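Local coordinates for UPSTREAM OF FLC-like protein (DUF966) (Arabidopsis thaliana, PDB 6RSN) that polymerises through its DIX-like domain, helps interpret polarity cues, can influence the orientation of plant cell division and positively regulates auxin biosynthesis and signalling, at residues A[31-39]-A[71-79]. The protein carries 1 engineered substitution. Numbering follows the deposited sequence.
Sequences HNGLYLKDV and ALSDEDFIF. Engineered in segment 71-79: Ala71 (natural residue Asp).
Tyr35 and Phe77 leave the same face of the strand pair, and their first torsions turn one ring to the other: the tyrosine CG lies beside its backbone N (chi1 -68°), whereas the phenylalanine CG is swung anti to its own N (chi1 -176°). That sets the Phe77 edge against the Tyr35 face in a T-shaped pair, planes at 88°, with Phe77 CD1 3.7 Å from Tyr35 CZ. Beyond the tyrosine, Phe77 CE1 reaches Gly33 CA at 3.5 Å. Replacing Tyr35 by an alanine is likely to strip the Phe77 edge of its aromatic partner and leave the phenylalanine ring freer to turn.

The two residues form a non-hydrogen-bonded antiparallel pair, and backbone bonds flank it. Ile78 N donates to Leu34 O at 2.8 Å; two residues further along, Leu36 N, in the first turn of the helix, points almost straight down the Asp76 carbonyl, 2.9 Å from its O. On the other half of the Leu34-Ile78 pair a water stands in for a direct bond, accepting from Leu34 N and donating to Ile78 O. Tyr35 is also the N-cap residue, and its own N is held by Asp38 OD2 at 3.0 Å.

On the face opposite the two rings, Ile78 CD1 fits among Leu34 CD2, the Leu36 backbone and Val39 CG2. Leu36 extends along the type I turn from Ser73 to Asp76, laying CD2 3.5 Å from Ser73 O, while Asp76 OD2 ties that turn back to Ser73 N.

Strand 34-35 thus pairs with strand 77-78, and the first turn of helix 36-47 is bound to the turn that follows strand 66-71 in this ubiquitin-like, DIX-like domain. The apolar side packs on the main sheet: Leu36 on Trp57 of strand 55-63, Val39 and Ile78 on Leu88 of strand 86-92.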
# COMPACT_ATOMS: atom_id res chain seq x y z
N HIS A 31 5.69 6.20 15.54
CA HIS A 31 4.94 7.43 15.37
C HIS A 31 5.60 8.38 14.37
O HIS A 31 5.16 9.52 14.22
CB HIS A 31 4.42 7.95 16.72
CG HIS A 31 3.41 7.04 17.34
ND1 HIS A 31 2.91 5.91 16.66
CD2 HIS A 31 2.76 7.08 18.53
CE1 HIS A 31 2.03 5.29 17.43
NE2 HIS A 31 1.92 5.99 18.58
N ASN A 32 6.60 7.92 13.60
CA ASN A 32 7.14 8.84 12.61
C ASN A 32 7.10 8.27 11.21
O ASN A 32 7.79 8.81 10.32
CB ASN A 32 8.64 9.03 12.78
CG ASN A 32 8.97 9.33 14.21
OD1 ASN A 32 9.76 8.61 14.81
ND2 ASN A 32 8.30 10.34 14.77
N GLY A 33 6.32 7.18 11.05
CA GLY A 33 6.43 6.40 9.83
C GLY A 33 5.57 5.14 9.78
O GLY A 33 5.49 4.30 10.69
N LEU A 34 5.10 4.91 8.56
CA LEU A 34 4.34 3.73 8.23
C LEU A 34 5.25 2.72 7.53
O LEU A 34 6.08 3.13 6.70
CB LEU A 34 3.30 4.22 7.24
CG LEU A 34 2.43 3.12 6.61
CD1 LEU A 34 1.50 2.48 7.61
CD2 LEU A 34 1.72 3.70 5.42
N TYR A 35 5.13 1.43 7.90
CA TYR A 35 5.86 0.35 7.25
C TYR A 35 4.87 -0.54 6.50
O TYR A 35 3.70 -0.64 6.90
CB TYR A 35 6.63 -0.49 8.27
CG TYR A 35 7.75 0.31 8.90
CD1 TYR A 35 7.50 1.30 9.83
CD2 TYR A 35 9.06 0.12 8.50
CE1 TYR A 35 8.53 2.06 10.40
CE2 TYR A 35 10.10 0.84 9.08
CZ TYR A 35 9.83 1.82 10.01
OH TYR A 35 10.94 2.47 10.50
N LEU A 36 5.40 -1.23 5.49
CA LEU A 36 4.47 -2.05 4.72
C LEU A 36 3.79 -3.08 5.64
O LEU A 36 2.60 -3.37 5.50
CB LEU A 36 5.16 -2.70 3.50
CG LEU A 36 4.23 -3.70 2.77
CD1 LEU A 36 3.05 -2.97 2.07
CD2 LEU A 36 4.97 -4.45 1.63
N LYS A 37 4.57 -3.60 6.61
CA LYS A 37 4.01 -4.58 7.52
C LYS A 37 2.80 -3.99 8.27
O LYS A 37 1.89 -4.74 8.58
CB LYS A 37 5.08 -5.09 8.50
CG LYS A 37 5.66 -4.03 9.40
CD LYS A 37 6.77 -4.53 10.36
CE LYS A 37 6.80 -3.67 11.61
NZ LYS A 37 7.62 -2.44 11.46
N ASP A 38 2.76 -2.68 8.57
CA ASP A 38 1.61 -2.08 9.26
C ASP A 38 0.34 -2.19 8.39
O ASP A 38 -0.75 -2.54 8.89
CB ASP A 38 1.85 -0.61 9.61
CG ASP A 38 3.03 -0.45 10.56
OD1 ASP A 38 3.13 -1.25 11.48
OD2 ASP A 38 3.83 0.47 10.37
N VAL A 39 0.48 -1.88 7.08
CA VAL A 39 -0.57 -1.97 6.07
C VAL A 39 -1.03 -3.41 5.92
O VAL A 39 -2.24 -3.70 5.97
CB VAL A 39 -0.12 -1.41 4.71
CG1 VAL A 39 -1.25 -1.61 3.67
CG2 VAL A 39 0.33 0.05 4.87
N ALA A 71 8.63 -0.43 -5.56
CA ALA A 71 8.40 -1.75 -5.00
C ALA A 71 8.80 -1.78 -3.53
O ALA A 71 9.86 -1.21 -3.12
CB ALA A 71 9.29 -2.71 -5.81
N LEU A 72 7.92 -2.35 -2.72
CA LEU A 72 8.13 -2.51 -1.28
C LEU A 72 8.27 -3.97 -0.80
O LEU A 72 7.57 -4.84 -1.29
CB LEU A 72 6.88 -1.96 -0.59
CG LEU A 72 6.48 -0.51 -0.88
CD1 LEU A 72 5.05 -0.24 -0.40
CD2 LEU A 72 7.42 0.46 -0.14
N SER A 73 9.14 -4.23 0.19
CA SER A 73 9.18 -5.43 1.03
C SER A 73 8.45 -5.16 2.33
O SER A 73 8.31 -4.00 2.66
CB SER A 73 10.58 -5.80 1.40
OG SER A 73 11.33 -5.95 0.21
N ASP A 74 8.04 -6.25 3.03
CA ASP A 74 7.29 -6.19 4.28
C ASP A 74 8.01 -5.29 5.29
O ASP A 74 7.42 -4.49 6.02
CB ASP A 74 6.95 -7.59 4.82
CG ASP A 74 5.78 -8.27 4.08
OD1 ASP A 74 5.63 -8.03 2.86
OD2 ASP A 74 5.04 -9.08 4.72
N GLU A 75 9.34 -5.39 5.30
CA GLU A 75 10.10 -4.65 6.29
C GLU A 75 10.38 -3.19 5.88
O GLU A 75 11.05 -2.48 6.65
CB GLU A 75 11.33 -5.47 6.75
CG GLU A 75 12.34 -5.81 5.66
CD GLU A 75 12.09 -6.95 4.66
OE1 GLU A 75 11.03 -7.65 4.77
OE2 GLU A 75 12.96 -7.16 3.77
N ASP A 76 9.92 -2.75 4.70
CA ASP A 76 10.24 -1.43 4.17
C ASP A 76 9.34 -0.33 4.74
O ASP A 76 8.14 -0.50 5.00
CB ASP A 76 10.19 -1.35 2.65
CG ASP A 76 11.28 -2.12 1.93
OD1 ASP A 76 12.28 -2.51 2.60
OD2 ASP A 76 11.16 -2.27 0.68
N PHE A 77 9.96 0.85 4.90
CA PHE A 77 9.30 2.08 5.28
C PHE A 77 8.62 2.63 4.04
O PHE A 77 9.12 2.49 2.91
CB PHE A 77 10.40 3.07 5.70
CG PHE A 77 9.99 4.42 6.24
CD1 PHE A 77 9.75 4.60 7.59
CD2 PHE A 77 9.81 5.51 5.39
CE1 PHE A 77 9.40 5.84 8.13
CE2 PHE A 77 9.48 6.75 5.94
CZ PHE A 77 9.25 6.92 7.28
N ILE A 78 7.44 3.23 4.26
CA ILE A 78 6.69 3.78 3.16
C ILE A 78 6.71 5.30 3.23
O ILE A 78 6.34 5.88 4.24
CB ILE A 78 5.22 3.29 3.19
CG1 ILE A 78 5.15 1.76 3.06
CG2 ILE A 78 4.47 3.96 2.06
CD1 ILE A 78 3.71 1.19 3.15
N PHE A 79 7.18 5.95 2.16
CA PHE A 79 7.12 7.40 2.12
C PHE A 79 5.77 7.89 1.56
O PHE A 79 5.25 7.33 0.59
CB PHE A 79 8.27 7.90 1.27
CG PHE A 79 9.63 7.53 1.81
CD1 PHE A 79 10.20 8.26 2.84
CD2 PHE A 79 10.29 6.42 1.35
CE1 PHE A 79 11.45 7.91 3.30
CE2 PHE A 79 11.55 6.06 1.82
CZ PHE A 79 12.16 6.84 2.79
O HOH W 1 5.80 7.09 6.51